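PDB 5KTC: FdhC from Acinetobacter nosocomialis, which transfers an (R)-3-hydroxybutanoyl group from its coenzyme A thioester to the amino group of a dTDP-linked 3-amino-3,6-dideoxy-galactose, a GNAT-superfamily step probably serving O-antigen synthesis. Local coordinates for residues 61-66 with 79-84; 92-97 with 128-133; 142-147 with 158-163. One frame throughout, in Å; residues are numbered along the deposited sequence.

Contact 1: residues 61-66 with 79-84. With FUH ([[(2~{R},3~{S},5~{R})-5-[5-methyl-2,4-bis(oxidanylidene)pyrimidin-1-yl]-3-oxidanyl-oxolan-2-yl]methoxy-oxidanyl-phosphoryl] [(2~{R},3~{R},4~{S},5~{R},6~{R})-6-methyl-3,5-bis(oxidanyl)-4-[[(3~{R})-3-oxidanylbutanoyl]amino]oxan-2-yl] hydrogen phosphate), chain C.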
# COMPACT_ATOMS: atom_id res chain seq x y z
N GLY A 61 10.21 13.73 5.41
CA GLY A 61 8.90 13.81 4.75
C GLY A 61 8.84 13.33 3.30
O GLY A 61 7.93 13.70 2.58
N GLU A 62 9.80 12.51 2.87
CA GLU A 62 9.91 12.12 1.46
C GLU A 62 9.38 10.71 1.13
O GLU A 62 9.31 10.33 -0.05
CB GLU A 62 11.35 12.25 1.02
CG GLU A 62 11.88 13.68 1.06
CD GLU A 62 13.40 13.78 0.99
OE1 GLU A 62 14.13 12.74 1.03
OE2 GLU A 62 13.87 14.93 0.93
N GLU A 63 9.07 9.91 2.15
CA GLU A 63 8.76 8.48 1.94
C GLU A 63 8.25 7.88 3.21
O GLU A 63 8.81 8.15 4.27
CB GLU A 63 10.02 7.70 1.52
CG GLU A 63 9.76 6.32 0.94
CD GLU A 63 10.93 5.77 0.13
OE1 GLU A 63 11.23 4.56 0.19
OE2 GLU A 63 11.51 6.54 -0.66
N TYR A 64 7.19 7.06 3.11
CA TYR A 64 6.61 6.35 4.22
C TYR A 64 6.37 4.92 3.85
O TYR A 64 5.65 4.65 2.87
CB TYR A 64 5.29 7.02 4.63
CG TYR A 64 5.49 8.45 5.03
CD1 TYR A 64 6.09 8.77 6.26
CD2 TYR A 64 5.19 9.49 4.18
CE1 TYR A 64 6.33 10.10 6.60
CE2 TYR A 64 5.42 10.83 4.54
CZ TYR A 64 6.00 11.12 5.76
OH TYR A 64 6.25 12.43 6.14
N TYR A 65 6.96 4.02 4.60
CA TYR A 65 7.00 2.59 4.30
C TYR A 65 6.46 1.86 5.50
O TYR A 65 6.87 2.17 6.62
CB TYR A 65 8.44 2.19 4.10
CG TYR A 65 8.79 0.86 3.58
CD1 TYR A 65 7.87 0.01 3.00
CD2 TYR A 65 10.11 0.44 3.62
CE1 TYR A 65 8.27 -1.22 2.47
CE2 TYR A 65 10.52 -0.78 3.09
CZ TYR A 65 9.59 -1.62 2.52
OH TYR A 65 9.98 -2.88 1.99
N PHE A 66 5.50 0.96 5.29
CA PHE A 66 4.74 0.30 6.35
C PHE A 66 4.79 -1.22 6.27
O PHE A 66 4.81 -1.80 5.20
CB PHE A 66 3.25 0.71 6.30
CG PHE A 66 3.02 2.19 6.42
CD1 PHE A 66 3.08 2.99 5.32
CD2 PHE A 66 2.68 2.76 7.62
CE1 PHE A 66 2.89 4.35 5.38
CE2 PHE A 66 2.49 4.12 7.74
CZ PHE A 66 2.58 4.94 6.61
N THR A 79 3.75 -5.64 3.17
CA THR A 79 4.35 -4.36 3.09
C THR A 79 3.57 -3.44 2.20
O THR A 79 2.84 -3.88 1.30
CB THR A 79 5.79 -4.40 2.55
OG1 THR A 79 5.82 -4.96 1.22
CG2 THR A 79 6.62 -5.19 3.48
N VAL A 80 3.76 -2.13 2.41
CA VAL A 80 3.28 -1.17 1.41
C VAL A 80 4.00 0.12 1.59
O VAL A 80 4.44 0.43 2.71
CB VAL A 80 1.72 -1.01 1.44
CG1 VAL A 80 1.28 -0.26 2.70
CG2 VAL A 80 1.21 -0.33 0.17
N ARG A 81 4.12 0.87 0.52
CA ARG A 81 4.96 2.13 0.55
C ARG A 81 4.38 3.26 -0.24
O ARG A 81 3.87 3.05 -1.34
CB ARG A 81 6.34 1.79 -0.00
CG ARG A 81 7.45 2.80 0.20
CD ARG A 81 8.85 2.17 -0.00
NE ARG A 81 9.00 1.70 -1.36
CZ ARG A 81 9.77 2.15 -2.38
NH1 ARG A 81 10.66 3.13 -2.28
NH2 ARG A 81 9.64 1.53 -3.54
N LEU A 82 4.52 4.48 0.30
CA LEU A 82 4.28 5.73 -0.36
C LEU A 82 5.60 6.44 -0.59
O LEU A 82 6.41 6.54 0.31
CB LEU A 82 3.42 6.69 0.45
CG LEU A 82 1.97 6.25 0.58
CD1 LEU A 82 1.84 5.01 1.46
CD2 LEU A 82 1.22 7.40 1.15
N TYR A 83 5.83 6.87 -1.82
CA TYR A 83 7.17 7.33 -2.22
C TYR A 83 7.07 8.24 -3.47
O TYR A 83 6.01 8.36 -4.14
CB TYR A 83 8.09 6.07 -2.42
CG TYR A 83 7.75 5.17 -3.61
CD1 TYR A 83 6.68 4.32 -3.59
CD2 TYR A 83 8.56 5.17 -4.80
CE1 TYR A 83 6.39 3.50 -4.67
CE2 TYR A 83 8.30 4.33 -5.88
CZ TYR A 83 7.19 3.51 -5.84
OH TYR A 83 6.90 2.63 -6.86
N ASP A 84 8.17 8.93 -3.77
CA ASP A 84 8.36 9.67 -5.01
C ASP A 84 7.31 10.74 -5.20
O ASP A 84 6.43 10.63 -6.07
CB ASP A 84 8.37 8.69 -6.19
CG ASP A 84 8.88 9.31 -7.50
OD1 ASP A 84 9.47 10.41 -7.45
OD2 ASP A 84 8.74 8.63 -8.55
O1 FUH C . 3.40 -2.26 -5.97
C1 FUH C . 3.24 -1.60 -6.99
C2 FUH C . 2.00 -0.81 -7.26
C3 FUH C . 0.81 -1.33 -6.50
O2 FUH C . 0.08 -2.33 -7.26
C4 FUH C . -0.17 -0.22 -6.22
N1 FUH C . 4.22 -1.51 -7.98
C5 FUH C . 5.59 -1.94 -7.70
C6 FUH C . 6.16 -2.79 -8.85
O3 FUH C . 6.07 -2.04 -9.99
C7 FUH C . 7.63 -3.10 -8.71
C8 FUH C . 8.28 -3.69 -9.99
O4 FUH C . 8.37 -1.91 -8.39
C9 FUH C . 6.47 -0.73 -7.48
O5 FUH C . 6.11 -0.01 -6.28
C10 FUH C . 7.87 -1.15 -7.28
O6 FUH C . 7.90 -1.94 -6.10
P1 FUH C . 9.25 -2.33 -5.39
O7 FUH C . 9.91 -3.50 -6.02
O8 FUH C . 8.82 -2.65 -3.96
O9 FUH C . 10.18 -1.06 -5.17
P2 FUH C . 11.22 -0.32 -6.13
O10 FUH C . 10.87 1.13 -6.12
O11 FUH C . 11.10 -0.97 -7.50
O12 FUH C . 12.54 -0.64 -5.35
C11 FUH C . 13.69 0.20 -5.50
C12 FUH C . 14.92 -0.64 -5.26
C13 FUH C . 14.90 -2.00 -5.99
O13 FUH C . 16.22 -2.40 -6.42
C14 FUH C . 14.48 -3.00 -4.93
C15 FUH C . 15.06 -2.37 -3.69
O14 FUH C . 15.04 -0.93 -3.87
N2 FUH C . 14.29 -2.56 -2.43
C16 FUH C . 13.05 -2.02 -2.28
C17 FUH C . 12.38 -2.15 -1.07
C18 FUH C . 11.00 -1.56 -0.84
C19 FUH C . 13.03 -2.89 -0.03
O15 FUH C . 12.46 -3.00 1.13
N3 FUH C . 14.25 -3.41 -0.21
C20 FUH C . 14.87 -3.20 -1.37
O16 FUH C . 16.07 -3.74 -1.55
O HOH W 1 10.39 8.72 -1.96
O HOH W 2 8.59 -4.76 0.30
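Arg81 reaches two rings: its CD lies over one face of Tyr65, a CH-pi contact 4.0 Å from the ring centroid, and its guanidinium lies over Tyr83. Val80 O sits at the edge of the Tyr65 ring, near its plane. One face of the guanidinium carries Tyr83, NH2 being over the ring centre; the thymine methyl C18 of the product covers the opposite face, sandwiching the group, and Glu63 OE1 and phosphate O10 lie at its edge. The segments belong to the antiparallel beta hairpin of strands 63-70 and 75-86 in the GNAT sheet, with Tyr64-Leu82 and Phe66-Val80 as hydrogen-bonded pairs and Tyr65-Arg81 as a non-hydrogen-bonded pair.

With Arg81 CG anti to the backbone N (chi1 -167°), CG runs beside Tyr65 CD1, and CD can lie over the ring. NH1 makes a nearly straight salt bridge to Glu63 OE1 at 2.9 Å, in the guanidinium plane but from above the carboxylate. Arg57 meets the other oxygen of Glu63, and Arg81 NE bonds to Ser96 OG. Two positive partners would be expected to favour the charged carboxylate. Phe66 and Leu82 pack on the opposite face of the sheet, CE1 to CD1 4.1 Å. On the Tyr65 face, Arg81 NH2 donates a bent hydrogen bond to phosphate O10 at 2.9 Å, Tyr83 OH pairs with sugar O5 at 2.8 Å, and Tyr65 OH donates to thymine O15 at 2.6 Å.

Contact 2: residues 92-97 with 128-133. With FUH ([[(2~{R},3~{S},5~{R})-5-[5-methyl-2,4-bis(oxidanylidene)pyrimidin-1-yl]-3-oxidanyl-oxolan-2-yl]methoxy-oxidanyl-phosphoryl] [(2~{R},3~{R},4~{S},5~{R},6~{R})-6-methyl-3,5-bis(oxidanyl)-4-[[(3~{R})-3-oxidanylbutanoyl]amino]oxan-2-yl] hydrogen phosphate), chain C.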
# COMPACT_ATOMS: atom_id res chain seq x y z
N PHE A 92 1.66 11.56 -5.15
CA PHE A 92 2.50 10.56 -4.50
C PHE A 92 2.41 9.28 -5.30
O PHE A 92 1.41 9.05 -5.90
CB PHE A 92 2.13 10.29 -3.02
CG PHE A 92 0.82 9.59 -2.81
CD1 PHE A 92 -0.39 10.29 -2.84
CD2 PHE A 92 0.77 8.23 -2.57
CE1 PHE A 92 -1.60 9.64 -2.66
CE2 PHE A 92 -0.44 7.58 -2.39
CZ PHE A 92 -1.62 8.29 -2.40
N CYS A 93 3.48 8.51 -5.32
CA CYS A 93 3.42 7.13 -5.80
C CYS A 93 3.17 6.14 -4.62
O CYS A 93 3.53 6.42 -3.47
CB CYS A 93 4.72 6.72 -6.51
SG CYS A 93 5.07 7.80 -7.97
N TRP A 94 2.61 4.99 -4.94
CA TRP A 94 2.58 3.91 -3.98
C TRP A 94 2.81 2.57 -4.66
O TRP A 94 2.71 2.43 -5.90
CB TRP A 94 1.30 3.89 -3.14
CG TRP A 94 0.03 3.38 -3.73
CD1 TRP A 94 -0.82 4.04 -4.56
CD2 TRP A 94 -0.58 2.11 -3.45
NE1 TRP A 94 -1.92 3.24 -4.83
CE2 TRP A 94 -1.82 2.08 -4.11
CE3 TRP A 94 -0.21 1.01 -2.66
CZ2 TRP A 94 -2.69 0.97 -4.03
CZ3 TRP A 94 -1.10 -0.09 -2.56
CH2 TRP A 94 -2.31 -0.10 -3.25
N GLY A 95 3.17 1.63 -3.84
CA GLY A 95 3.58 0.32 -4.32
C GLY A 95 4.33 -0.43 -3.26
O GLY A 95 3.97 -0.38 -2.06
N SER A 96 5.37 -1.16 -3.66
CA SER A 96 5.97 -2.18 -2.79
C SER A 96 4.92 -3.02 -2.04
O SER A 96 5.06 -3.31 -0.83
CB SER A 96 7.02 -1.61 -1.83
OG SER A 96 7.99 -0.80 -2.46
N TRP A 97 3.87 -3.38 -2.76
CA TRP A 97 2.62 -3.80 -2.13
C TRP A 97 2.61 -5.31 -2.20
O TRP A 97 2.48 -5.90 -3.30
CB TRP A 97 1.46 -3.27 -2.89
CG TRP A 97 0.11 -3.49 -2.26
CD1 TRP A 97 -0.20 -3.52 -0.94
CD2 TRP A 97 -1.11 -3.66 -2.98
NE1 TRP A 97 -1.57 -3.70 -0.79
CE2 TRP A 97 -2.15 -3.77 -2.03
CE3 TRP A 97 -1.43 -3.73 -4.34
CZ2 TRP A 97 -3.46 -3.98 -2.38
CZ3 TRP A 97 -2.77 -3.94 -4.72
CH2 TRP A 97 -3.78 -4.03 -3.71
N SER A 128 -2.56 10.21 -6.99
CA SER A 128 -1.68 9.10 -6.69
C SER A 128 -1.28 8.53 -8.03
O SER A 128 -2.10 8.49 -8.90
CB SER A 128 -2.37 8.05 -5.86
OG SER A 128 -1.39 7.14 -5.46
N HIS A 129 -0.01 8.18 -8.18
CA HIS A 129 0.47 7.50 -9.39
C HIS A 129 1.01 6.14 -9.00
O HIS A 129 1.63 6.00 -7.97
CB HIS A 129 1.61 8.29 -10.04
CG HIS A 129 1.23 9.68 -10.47
ND1 HIS A 129 2.17 10.55 -10.97
CD2 HIS A 129 0.05 10.38 -10.44
CE1 HIS A 129 1.58 11.70 -11.28
NE2 HIS A 129 0.31 11.62 -10.96
N PHE A 130 0.81 5.12 -9.85
CA PHE A 130 1.50 3.84 -9.66
C PHE A 130 1.48 3.04 -10.97
O PHE A 130 0.79 3.38 -11.92
CB PHE A 130 0.86 3.00 -8.53
CG PHE A 130 -0.60 2.78 -8.72
CD1 PHE A 130 -1.52 3.70 -8.25
CD2 PHE A 130 -1.09 1.65 -9.43
CE1 PHE A 130 -2.89 3.49 -8.43
CE2 PHE A 130 -2.45 1.45 -9.63
CZ PHE A 130 -3.35 2.37 -9.12
N GLU A 131 2.24 1.94 -10.98
CA GLU A 131 2.28 1.06 -12.14
C GLU A 131 2.17 -0.41 -11.73
O GLU A 131 2.45 -0.75 -10.59
CB GLU A 131 3.57 1.27 -12.91
CG GLU A 131 4.87 1.00 -12.20
CD GLU A 131 5.56 2.18 -11.60
OE1 GLU A 131 6.29 2.01 -10.61
OE2 GLU A 131 5.42 3.30 -12.10
N VAL A 132 1.76 -1.25 -12.68
CA VAL A 132 1.53 -2.67 -12.47
C VAL A 132 2.07 -3.39 -13.69
O VAL A 132 1.78 -2.98 -14.83
CB VAL A 132 0.05 -2.95 -12.36
CG1 VAL A 132 -0.24 -4.41 -12.14
CG2 VAL A 132 -0.59 -2.09 -11.26
N MET A 133 2.87 -4.43 -13.50
CA MET A 133 3.41 -5.14 -14.67
C MET A 133 2.36 -5.79 -15.50
O MET A 133 1.43 -6.35 -15.00
CB MET A 133 4.44 -6.20 -14.26
CG MET A 133 5.81 -5.58 -13.94
SD MET A 133 7.12 -6.83 -13.80
CE MET A 133 7.48 -7.21 -15.54
O1 FUH C . 3.40 -2.26 -5.97
C1 FUH C . 3.24 -1.60 -6.99
C2 FUH C . 2.00 -0.81 -7.26
C3 FUH C . 0.81 -1.33 -6.50
O2 FUH C . 0.08 -2.33 -7.26
C4 FUH C . -0.17 -0.22 -6.22
N1 FUH C . 4.22 -1.51 -7.98
C5 FUH C . 5.59 -1.94 -7.70
C6 FUH C . 6.16 -2.79 -8.85
O3 FUH C . 6.07 -2.04 -9.99
C7 FUH C . 7.63 -3.10 -8.71
C8 FUH C . 8.28 -3.69 -9.99
O4 FUH C . 8.37 -1.91 -8.39
C9 FUH C . 6.47 -0.73 -7.48
O5 FUH C . 6.11 -0.01 -6.28
C10 FUH C . 7.87 -1.15 -7.28
O6 FUH C . 7.90 -1.94 -6.10
P1 FUH C . 9.25 -2.33 -5.39
O7 FUH C . 9.91 -3.50 -6.02
O8 FUH C . 8.82 -2.65 -3.96
O9 FUH C . 10.18 -1.06 -5.17
P2 FUH C . 11.22 -0.32 -6.13
O10 FUH C . 10.87 1.13 -6.12
O11 FUH C . 11.10 -0.97 -7.50
O12 FUH C . 12.54 -0.64 -5.35
C11 FUH C . 13.69 0.20 -5.50
C12 FUH C . 14.92 -0.64 -5.26
C13 FUH C . 14.90 -2.00 -5.99
O13 FUH C . 16.22 -2.40 -6.42
C14 FUH C . 14.48 -3.00 -4.93
C15 FUH C . 15.06 -2.37 -3.69
O14 FUH C . 15.04 -0.93 -3.87
N2 FUH C . 14.29 -2.56 -2.43
C16 FUH C . 13.05 -2.02 -2.28
C17 FUH C . 12.38 -2.15 -1.07
C18 FUH C . 11.00 -1.56 -0.84
C19 FUH C . 13.03 -2.89 -0.03
O15 FUH C . 12.46 -3.00 1.13
N3 FUH C . 14.25 -3.41 -0.21
C20 FUH C . 14.87 -3.20 -1.37
O16 FUH C . 16.07 -3.74 -1.55
O HOH W 3 4.04 1.81 -8.57
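Trp94 can be followed outward past Ser128 and Phe130. Its CB packs on Arg81 O of the neighbouring strand, CG lies between the backbone N and the carbonyl carbon (chi1 76°), and at CD1 the indole meets Ser128 OG, 3.3 Å away and near the ring plane. NE1 passes Phe130 CD1 at 3.5 Å; its hydrogen-bond partner is Tyr116 OH. The Trp94 and Phe130 side chains lie side by side, with ring planes at 61°. The six-membered ring presents a face to the acyl methyl C4 of the product, 3.5 Å from CE2, and CH2 ends over the centre of the Trp97 ring.

The two strands are the parallel pair of a beta-alpha-beta unit, joined through helix 107-122, and in the GNAT fold this is where they splay apart. Phe92 pairs with Ser128 and Cys93 with His129; His129 N bonds to Phe92 O at 2.8 Å, whereas Trp94 N to His129 O is weak at 3.3 Å. Beyond this the product and a water fill in for strand pairing: amide N1 donates to Glu131 O at 3.2 Å and Ser96 N to sugar O5 at 3.0 Å, while the water donates to Trp94 O and accepts from Glu131 N. Ser128 CB makes a CH-pi contact with one face of Phe92; OG, over that face 3.2 Å from CE2, donates a weak bond to Phe92 O.

Contact 3: residues 142-147 with 158-163. With COA (coenzyme A), chain D.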
# COMPACT_ATOMS: atom_id res chain seq x y z
N PHE A 142 -8.00 -5.37 -9.88
CA PHE A 142 -8.21 -4.74 -8.60
C PHE A 142 -8.27 -3.23 -8.68
O PHE A 142 -9.16 -2.63 -8.14
CB PHE A 142 -7.05 -5.12 -7.62
CG PHE A 142 -7.17 -4.52 -6.26
CD1 PHE A 142 -6.71 -3.23 -5.98
CD2 PHE A 142 -7.76 -5.25 -5.22
CE1 PHE A 142 -6.84 -2.69 -4.71
CE2 PHE A 142 -7.90 -4.71 -3.96
CZ PHE A 142 -7.44 -3.43 -3.69
N HIS A 143 -7.21 -2.66 -9.21
CA HIS A 143 -7.10 -1.19 -9.34
C HIS A 143 -8.20 -0.57 -10.21
O HIS A 143 -8.82 0.43 -9.81
CB HIS A 143 -5.72 -0.75 -9.85
CG HIS A 143 -4.61 -1.04 -8.89
ND1 HIS A 143 -4.59 -0.54 -7.61
CD2 HIS A 143 -3.49 -1.78 -9.02
CE1 HIS A 143 -3.48 -0.94 -7.01
NE2 HIS A 143 -2.80 -1.70 -7.84
N LEU A 144 -8.52 -1.21 -11.33
CA LEU A 144 -9.65 -0.71 -12.18
C LEU A 144 -10.94 -0.77 -11.42
O LEU A 144 -11.70 0.18 -11.41
CB LEU A 144 -9.79 -1.49 -13.49
CG LEU A 144 -8.61 -1.25 -14.43
CD1 LEU A 144 -8.32 -2.33 -15.51
CD2 LEU A 144 -8.69 0.13 -15.04
N LYS A 145 -11.18 -1.85 -10.72
CA LYS A 145 -12.38 -1.95 -9.92
C LYS A 145 -12.49 -0.84 -8.88
O LYS A 145 -13.55 -0.26 -8.68
CB LYS A 145 -12.48 -3.31 -9.22
CG LYS A 145 -13.81 -3.58 -8.47
CD LYS A 145 -13.93 -5.07 -8.12
CE LYS A 145 -15.14 -5.44 -7.25
NZ LYS A 145 -16.44 -4.95 -7.81
N MET A 146 -11.42 -0.56 -8.17
CA MET A 146 -11.48 0.50 -7.14
C MET A 146 -11.57 1.92 -7.74
O MET A 146 -11.87 2.87 -7.04
CB MET A 146 -10.23 0.41 -6.23
CG MET A 146 -10.28 1.27 -4.98
SD MET A 146 -8.94 0.82 -3.84
CE MET A 146 -9.55 -0.71 -3.14
N GLY A 147 -11.22 2.07 -9.02
CA GLY A 147 -11.39 3.38 -9.73
C GLY A 147 -10.17 4.07 -10.26
O GLY A 147 -10.22 5.27 -10.61
N ILE A 158 1.60 -1.12 -17.12
CA ILE A 158 0.53 -0.19 -17.27
C ILE A 158 0.66 0.82 -16.13
O ILE A 158 0.97 0.46 -14.99
CB ILE A 158 -0.79 -0.87 -17.36
CG1 ILE A 158 -0.81 -1.74 -18.62
CG2 ILE A 158 -1.94 0.19 -17.42
CD1 ILE A 158 -1.94 -2.73 -18.60
N TYR A 159 0.49 2.12 -16.49
CA TYR A 159 0.66 3.25 -15.58
C TYR A 159 -0.72 3.78 -15.24
O TYR A 159 -1.59 3.94 -16.14
CB TYR A 159 1.48 4.35 -16.24
CG TYR A 159 2.84 3.89 -16.46
CD1 TYR A 159 3.75 3.94 -15.43
CD2 TYR A 159 3.21 3.27 -17.66
CE1 TYR A 159 4.99 3.41 -15.56
CE2 TYR A 159 4.47 2.76 -17.82
CZ TYR A 159 5.35 2.83 -16.80
OH TYR A 159 6.64 2.32 -16.85
N TYR A 160 -0.95 4.03 -13.95
CA TYR A 160 -2.25 4.45 -13.48
C TYR A 160 -2.13 5.72 -12.68
O TYR A 160 -1.09 6.00 -12.09
CB TYR A 160 -2.85 3.37 -12.55
CG TYR A 160 -3.19 2.08 -13.22
CD1 TYR A 160 -2.26 1.04 -13.31
CD2 TYR A 160 -4.45 1.88 -13.76
CE1 TYR A 160 -2.59 -0.13 -13.99
CE2 TYR A 160 -4.78 0.69 -14.37
CZ TYR A 160 -3.84 -0.30 -14.48
OH TYR A 160 -4.22 -1.45 -15.11
N ILE A 161 -3.26 6.41 -12.57
CA ILE A 161 -3.44 7.42 -11.54
C ILE A 161 -4.76 7.17 -10.79
O ILE A 161 -5.73 6.60 -11.30
CB ILE A 161 -3.38 8.90 -11.98
CG1 ILE A 161 -4.64 9.32 -12.63
CG2 ILE A 161 -2.19 9.20 -12.89
CD1 ILE A 161 -4.99 8.55 -13.84
N PHE A 162 -4.80 7.66 -9.56
CA PHE A 162 -5.99 7.47 -8.70
C PHE A 162 -6.29 8.86 -8.10
O PHE A 162 -5.44 9.45 -7.48
CB PHE A 162 -5.75 6.36 -7.67
CG PHE A 162 -6.98 5.97 -6.93
CD1 PHE A 162 -7.43 6.71 -5.86
CD2 PHE A 162 -7.73 4.87 -7.33
CE1 PHE A 162 -8.62 6.42 -5.23
CE2 PHE A 162 -8.92 4.58 -6.69
CZ PHE A 162 -9.35 5.35 -5.63
N PRO A 163 -7.41 9.46 -8.45
CA PRO A 163 -7.64 10.84 -8.02
C PRO A 163 -8.23 10.90 -6.61
O PRO A 163 -8.97 9.98 -6.22
CB PRO A 163 -8.69 11.35 -9.03
CG PRO A 163 -9.44 10.16 -9.35
CD PRO A 163 -8.44 9.00 -9.37
N1A COA D . -14.48 -4.67 -3.64
C2A COA D . -14.79 -5.78 -2.93
N3A COA D . -13.98 -6.84 -2.85
C4A COA D . -12.78 -6.76 -3.41
C5A COA D . -12.36 -5.56 -4.17
C6A COA D . -13.31 -4.48 -4.26
N6A COA D . -13.03 -3.36 -4.93
N7A COA D . -11.13 -5.78 -4.62
C8A COA D . -10.78 -7.02 -4.21
N9A COA D . -11.78 -7.61 -3.49
C1B COA D . -11.76 -8.94 -2.86
C2B COA D . -11.16 -9.96 -3.83
O2B COA D . -12.13 -10.52 -4.73
C3B COA D . -10.54 -10.95 -2.90
O3B COA D . -11.59 -11.76 -2.38
P3B COA D . -11.74 -13.29 -2.85
O7A COA D . -11.02 -14.03 -1.71
O8A COA D . -13.24 -13.28 -2.77
O9A COA D . -11.09 -13.42 -4.21
C4B COA D . -10.02 -10.08 -1.78
O4B COA D . -10.88 -8.93 -1.73
C5B COA D . -8.54 -9.76 -1.90
O5B COA D . -8.28 -9.12 -3.13
P1A COA D . -7.27 -9.76 -4.16
O1A COA D . -7.39 -9.00 -5.46
O2A COA D . -7.22 -11.27 -4.13
O3A COA D . -5.80 -9.31 -3.67
P2A COA D . -4.61 -10.10 -3.06
O4A COA D . -4.91 -10.71 -1.72
O5A COA D . -3.96 -11.02 -4.07
O6A COA D . -3.57 -8.93 -2.74
CBP COA D . -1.46 -8.19 -3.71
CCP COA D . -2.99 -8.23 -3.84
CDP COA D . -0.94 -7.48 -4.94
CEP COA D . -1.05 -7.42 -2.46
CAP COA D . -0.92 -9.63 -3.63
OAP COA D . -1.59 -10.38 -4.70
C9P COA D . 0.55 -9.74 -3.70
O9P COA D . 1.35 -9.59 -2.75
N8P COA D . 1.00 -10.03 -4.94
C7P COA D . 2.39 -10.14 -5.18
C6P COA D . 3.19 -8.87 -5.13
C5P COA D . 2.72 -7.93 -6.22
O5P COA D . 2.63 -8.36 -7.38
N4P COA D . 2.40 -6.71 -5.84
C3P COA D . 1.80 -5.75 -6.78
C2P COA D . 2.84 -5.13 -7.73
S1P COA D . 1.96 -4.17 -9.02
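Phe162 and Met146 make the closest meeting between the end of helix 137-146 and strand 157-163, part of the C-terminal half of the GNAT fold. Phe162 CE2 comes to 3.4 Å from Met146 O, with the carbonyl at the ring edge, near its plane. The same CE2 touches Met146 CG at 4.0 Å, the two side chains crossing at about a right angle. Met146 SD stands 5.5 Å from the ring centroid, an oblique Met-aromatic contact. Beside it, Gly147 C lies 3.8 Å from Phe162 CE2. Two residues before Met146, Leu144 CD2 meets the edge of Tyr160 at CE2, again with side chains crossed at about a right angle.

What sets these groups in place is the helix end itself. Gly147 closes it with a Schellman motif: positive phi (118°), with its N bonded to His143 O and weakly to Leu144 O. Met146 O is taken by Asn170 ND2, so the carbonyl facing the Phe162 edge also has a polar partner. On the strand, Phe162 CG, anti to the backbone N (chi1 -171°), is carried toward the helix end, where the ring stacks on Tyr116; Tyr160 OH bonds to His140. Farther out, other residues of this helix reach the ligands. His143 NE2 bonds to product O2, and Lys145 runs beside the adenine of coenzyme A. Phe142 borders the same base, its CD2 3.5 Å from N7A.

How the contacts relate
All three contacts reach one mixed sheet; contacts 1 and 2 pair its strands, while contact 3 packs a helix end on one. Contacts 1 and 2 are buried, about 10 Å apart between centres, and share a direct seam: strands 75-86 and 91-99 are neighbours, and Tyr83 O probably bonds to Cys93 N. Contact 3, only partly buried and farther from the chain centre, joins contact 2 through strands 127-133 and 157-163; it does not touch contact 1. Contacts 1 and 2 both touch the product. Contact 1 combines regular strand pairing with charge, contact 2 has few strand bonds and lines the acylated sugar between its diverging strands, and contact 3 is apolar and aromatic, its helix bordering coenzyme A.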